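Putative transcriptional regulator (Listeria innocua, PDB 3LWF) probably binds DNA as a dimeric transcriptional regulator of the Rrf2 family, whose members carry a winged helix-turn-helix domain. Local coordinates at residues A[33-38]-A[139-143]; A[90-96]-A[134-140]. All coordinates share one frame; numbering follows the deposited sequence.

Contact 1: residues A[33-38]-A[139-143]; sequences TLELAK and LSDLL
Leu34 meets helix 139-144 through one methyl. Its CD2 lies 3.7 Å from Leu139 CD2, 3.9 Å from Leu143 CD2 and 4.0 Å from Leu142 CB, so a single carbon is lodged among three residues on one side of that helix. A chi1 of -69° sets CG beside the backbone N, and the end of the side chain comes nearer to the other helix than the direction of its CB bond alone would suggest. Leu34 and Leu143 lie alongside one another, their chains running in contrary senses. Ala37 forms a second apolar point: its CB, on a bond aimed at the other helix, lies 3.7 Å from Leu143 CD1.

The two short segments cross almost perpendicularly, with an angle of 84° between their directions and an axis separation of 10.3 Å. The crossing joins helix 24-38, which in Rrf2-family proteins probably belongs to the winged helix-turn-helix DNA-binding unit, to the short helix that follows the long helix 117-136. Leu86 of strand 83-86 also touches Ala37 and Leu139, while Ala118 of the second subunit packs on Leu34.

Mixed contacts lie toward the ends. Thr33 OG1 approaches Leu139 CD2 at 3.8 Å, but its hydrogen bond goes to Gly29 O. The aliphatic part of Lys38 crosses Leu143 at a slant, Lys38 CG lying 3.8 Å from Leu143 CD2.

No hydrogen bond crosses between the two segments; the salt bridge, Lys38 NZ to Glu35 OE2 at 2.9 Å, lies within helix 24-38, on the syn side and 17° out of the carboxylate plane. Glu35 OE1 pairs with Arg39.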
# COMPACT_ATOMS: atom_id res chain seq x y z
N THR A 33 -11.09 -7.11 18.46
CA THR A 33 -11.46 -5.79 18.91
C THR A 33 -12.75 -5.30 18.32
O THR A 33 -13.51 -4.61 19.00
CB THR A 33 -10.35 -4.77 18.70
OG1 THR A 33 -10.03 -4.70 17.32
CG2 THR A 33 -9.12 -5.18 19.48
N LEU A 34 -13.03 -5.67 17.07
CA LEU A 34 -14.34 -5.37 16.50
C LEU A 34 -15.47 -6.09 17.21
O LEU A 34 -16.58 -5.54 17.35
CB LEU A 34 -14.39 -5.71 15.00
CG LEU A 34 -13.55 -4.82 14.07
CD1 LEU A 34 -13.46 -5.53 12.67
CD2 LEU A 34 -14.04 -3.35 13.99
N GLU A 35 -15.26 -7.35 17.56
CA GLU A 35 -16.32 -8.09 18.28
C GLU A 35 -16.54 -7.49 19.68
O GLU A 35 -17.67 -7.38 20.16
CB GLU A 35 -15.98 -9.56 18.42
CG GLU A 35 -16.10 -10.29 17.13
CD GLU A 35 -17.50 -10.19 16.57
OE1 GLU A 35 -18.42 -10.53 17.33
OE2 GLU A 35 -17.65 -9.73 15.42
N LEU A 36 -15.45 -7.09 20.33
CA LEU A 36 -15.57 -6.40 21.61
C LEU A 36 -16.26 -5.05 21.44
O LEU A 36 -17.06 -4.66 22.30
CB LEU A 36 -14.20 -6.26 22.31
CG LEU A 36 -13.48 -7.56 22.68
CD1 LEU A 36 -12.13 -7.25 23.29
CD2 LEU A 36 -14.29 -8.45 23.63
N ALA A 37 -16.02 -4.37 20.32
CA ALA A 37 -16.66 -3.08 20.03
C ALA A 37 -18.18 -3.24 19.80
O ALA A 37 -18.96 -2.46 20.31
CB ALA A 37 -16.01 -2.39 18.85
N LYS A 38 -18.57 -4.27 19.08
CA LYS A 38 -19.98 -4.58 18.92
C LYS A 38 -20.66 -4.88 20.25
O LYS A 38 -21.86 -4.66 20.39
CB LYS A 38 -20.19 -5.82 18.04
CG LYS A 38 -19.88 -5.64 16.60
CD LYS A 38 -20.06 -6.96 15.83
CE LYS A 38 -19.31 -6.93 14.52
NZ LYS A 38 -19.48 -8.20 13.78
N LEU A 139 -12.36 2.05 14.84
CA LEU A 139 -13.17 0.85 14.90
C LEU A 139 -14.62 1.18 14.52
O LEU A 139 -15.28 0.39 13.85
CB LEU A 139 -13.10 0.20 16.28
CG LEU A 139 -11.76 -0.38 16.72
CD1 LEU A 139 -11.84 -0.90 18.14
CD2 LEU A 139 -11.33 -1.48 15.75
N SER A 140 -15.12 2.34 14.93
CA SER A 140 -16.48 2.77 14.53
C SER A 140 -16.64 2.95 13.04
O SER A 140 -17.63 2.53 12.47
CB SER A 140 -16.87 4.07 15.24
OG SER A 140 -16.83 3.81 16.62
N ASP A 141 -15.65 3.55 12.40
CA ASP A 141 -15.63 3.66 10.94
C ASP A 141 -15.75 2.28 10.31
O ASP A 141 -16.48 2.08 9.33
CB ASP A 141 -14.31 4.29 10.46
CG ASP A 141 -14.18 5.73 10.84
OD1 ASP A 141 -15.21 6.36 11.07
OD2 ASP A 141 -13.04 6.23 10.96
N LEU A 142 -15.03 1.30 10.86
CA LEU A 142 -15.01 -0.01 10.24
C LEU A 142 -16.35 -0.71 10.44
O LEU A 142 -16.91 -1.26 9.51
CB LEU A 142 -13.89 -0.86 10.81
CG LEU A 142 -12.47 -0.41 10.50
CD1 LEU A 142 -11.49 -1.48 11.01
CD2 LEU A 142 -12.26 -0.12 8.99
N LEU A 143 -16.89 -0.67 11.64
CA LEU A 143 -18.20 -1.27 11.92
C LEU A 143 -19.34 -0.69 11.04
O LEU A 143 -20.26 -1.41 10.70
CB LEU A 143 -18.54 -1.10 13.41
CG LEU A 143 -17.68 -1.88 14.41
CD1 LEU A 143 -17.96 -1.41 15.83
CD2 LEU A 143 -17.97 -3.37 14.27

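Contact 2: residues A[90-96]-A[134-140]; sequences PEKITAG and LDQTTLS
Thr94 and Thr138 face each other as the non-hydrogen-bonded pair of a single antiparallel beta bridge, each standing at the N-cap of a helix. The flanking bonds establish the pattern: Leu139 N donates to Ile93 O at 2.9 Å, and Ala95 N to Thr137 O, also at 2.9 Å. Both threonines close a capping box, Thr94 with Asp97 and Thr138 with Asp141, so the N-terminal starts of helices 95-102 and 139-144 are joined through their cap residues, as part of the Rrf2-type fold.

The side chain of Thr138 shows how closely the loop wraps this cap. Its CB sits 3.4 Å from Pro90 O and equally near Ile93 O. OG1, held between the backbone N and the carbonyl carbon (chi1 61°), turns to the backbone N of Asp141. The other branch, CG2, ends 3.2 Å from Glu91 O.

Two further bonds extend the seam, both reaching their acceptors from above the carbonyl plane. Ser140 N meets Pro90 O at 3.0 Å, 54° out of plane; Gly96 N meets Leu134 O at 2.8 Å, 43° out. Ile93 CG2 adds an apolar touch on Leu139 CD1.

Asp135 OD1, whose main partner is Arg100, also accepts a hydrogen bond from a water 3.0 Å away, and that same water lies 2.7 Å from Thr94 OG1.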
# COMPACT_ATOMS: atom_id res chain seq x y z
N PRO A 90 -14.75 3.07 20.78
CA PRO A 90 -14.51 2.64 19.41
C PRO A 90 -14.37 3.79 18.40
O PRO A 90 -13.81 3.59 17.32
CB PRO A 90 -15.71 1.73 19.07
CG PRO A 90 -16.65 1.83 20.18
CD PRO A 90 -16.03 2.59 21.31
N GLU A 91 -14.87 4.99 18.76
CA GLU A 91 -14.76 6.17 17.92
C GLU A 91 -13.37 6.81 18.06
O GLU A 91 -13.05 7.71 17.31
CB GLU A 91 -15.81 7.22 18.32
CG GLU A 91 -17.28 6.78 18.30
CD GLU A 91 -17.94 6.92 16.94
OE1 GLU A 91 -17.24 7.31 15.97
OE2 GLU A 91 -19.15 6.63 16.83
N LYS A 92 -12.58 6.38 19.04
CA LYS A 92 -11.22 6.93 19.21
C LYS A 92 -10.11 5.91 18.96
O LYS A 92 -9.00 6.28 18.56
CB LYS A 92 -11.05 7.54 20.60
CG LYS A 92 -12.03 8.68 20.94
CD LYS A 92 -11.63 9.33 22.29
CE LYS A 92 -12.70 10.31 22.87
NZ LYS A 92 -13.62 9.66 23.88
N ILE A 93 -10.39 4.63 19.13
CA ILE A 93 -9.41 3.59 18.82
C ILE A 93 -9.32 3.36 17.29
O ILE A 93 -10.33 3.13 16.61
CB ILE A 93 -9.74 2.28 19.57
CG1 ILE A 93 -9.65 2.49 21.08
CG2 ILE A 93 -8.82 1.15 19.12
CD1 ILE A 93 -10.37 1.39 21.89
N THR A 94 -8.11 3.41 16.77
CA THR A 94 -7.85 3.29 15.34
C THR A 94 -7.38 1.92 14.87
O THR A 94 -6.89 1.08 15.64
CB THR A 94 -6.76 4.27 14.95
OG1 THR A 94 -5.56 3.78 15.52
CG2 THR A 94 -7.02 5.73 15.49
N ALA A 95 -7.48 1.70 13.56
CA ALA A 95 -6.98 0.49 12.92
C ALA A 95 -5.46 0.41 13.14
O ALA A 95 -4.91 -0.65 13.39
CB ALA A 95 -7.35 0.47 11.42
N GLY A 96 -4.79 1.55 13.07
CA GLY A 96 -3.34 1.60 13.41
C GLY A 96 -2.96 1.11 14.80
O GLY A 96 -1.98 0.34 14.96
N LEU A 134 -4.60 4.25 8.31
CA LEU A 134 -4.46 3.49 9.55
C LEU A 134 -4.68 4.35 10.76
O LEU A 134 -5.34 3.94 11.70
CB LEU A 134 -3.07 2.85 9.69
CG LEU A 134 -2.87 1.52 8.98
CD1 LEU A 134 -1.44 1.06 9.23
CD2 LEU A 134 -3.90 0.47 9.49
N ASP A 135 -4.14 5.55 10.71
CA ASP A 135 -4.17 6.47 11.83
C ASP A 135 -5.45 7.25 11.98
O ASP A 135 -5.71 7.73 13.06
CB ASP A 135 -2.99 7.42 11.76
CG ASP A 135 -1.70 6.70 12.04
OD1 ASP A 135 -1.77 5.61 12.63
OD2 ASP A 135 -0.63 7.19 11.65
N GLN A 136 -6.27 7.32 10.94
CA GLN A 136 -7.50 8.10 11.03
C GLN A 136 -8.78 7.26 10.89
O GLN A 136 -9.86 7.79 10.93
CB GLN A 136 -7.50 9.19 9.94
CG GLN A 136 -6.37 10.23 10.11
CD GLN A 136 -6.08 10.99 8.80
OE1 GLN A 136 -6.97 11.23 7.99
NE2 GLN A 136 -4.81 11.35 8.60
N THR A 137 -8.66 5.96 10.65
CA THR A 137 -9.84 5.11 10.54
C THR A 137 -10.03 4.45 11.90
O THR A 137 -9.08 3.81 12.40
CB THR A 137 -9.67 4.02 9.44
OG1 THR A 137 -9.37 4.64 8.20
CG2 THR A 137 -10.92 3.12 9.28
N THR A 138 -11.23 4.58 12.47
CA THR A 138 -11.52 4.04 13.79
C THR A 138 -12.30 2.74 13.71
O THR A 138 -12.84 2.36 12.65
CB THR A 138 -12.38 5.03 14.60
OG1 THR A 138 -13.64 5.24 13.92
CG2 THR A 138 -11.65 6.33 14.82
N LEU A 139 -12.36 2.05 14.84
CA LEU A 139 -13.17 0.85 14.90
C LEU A 139 -14.62 1.18 14.52
O LEU A 139 -15.28 0.39 13.85
CB LEU A 139 -13.10 0.20 16.28
CG LEU A 139 -11.76 -0.38 16.72
CD1 LEU A 139 -11.84 -0.90 18.14
CD2 LEU A 139 -11.33 -1.48 15.75
N SER A 140 -15.12 2.34 14.93
CA SER A 140 -16.48 2.77 14.53
C SER A 140 -16.64 2.95 13.04
O SER A 140 -17.63 2.53 12.47
CB SER A 140 -16.87 4.07 15.24
OG SER A 140 -16.83 3.81 16.62
O HOH W 1 -3.29 5.27 15.14

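Read from the N terminus, the chain leaves helix 24-38 at contact 1, passes through helices 47-54 and 58-70 and the hairpin of strands 74-77 and 83-86, and reaches the loop that runs into helix 95-102. After that helix and strand 107-110, helix 117-136 leads back to segment 90-96, where contact 2 closes an inner excursion of 37 residues. Helix 139-144 also meets residues 33-38, closing the outer loop of 100 residues. Contact 2 thus nests inside contact 1, sharing Leu139 and Ser140. Ala37 CB and Pro90 CB, 4.1 Å apart, join them directly. Together they fasten the end of helix 117-136 and the start of helix 139-144 to helices 95-102 and 24-38; both also touch the second subunit.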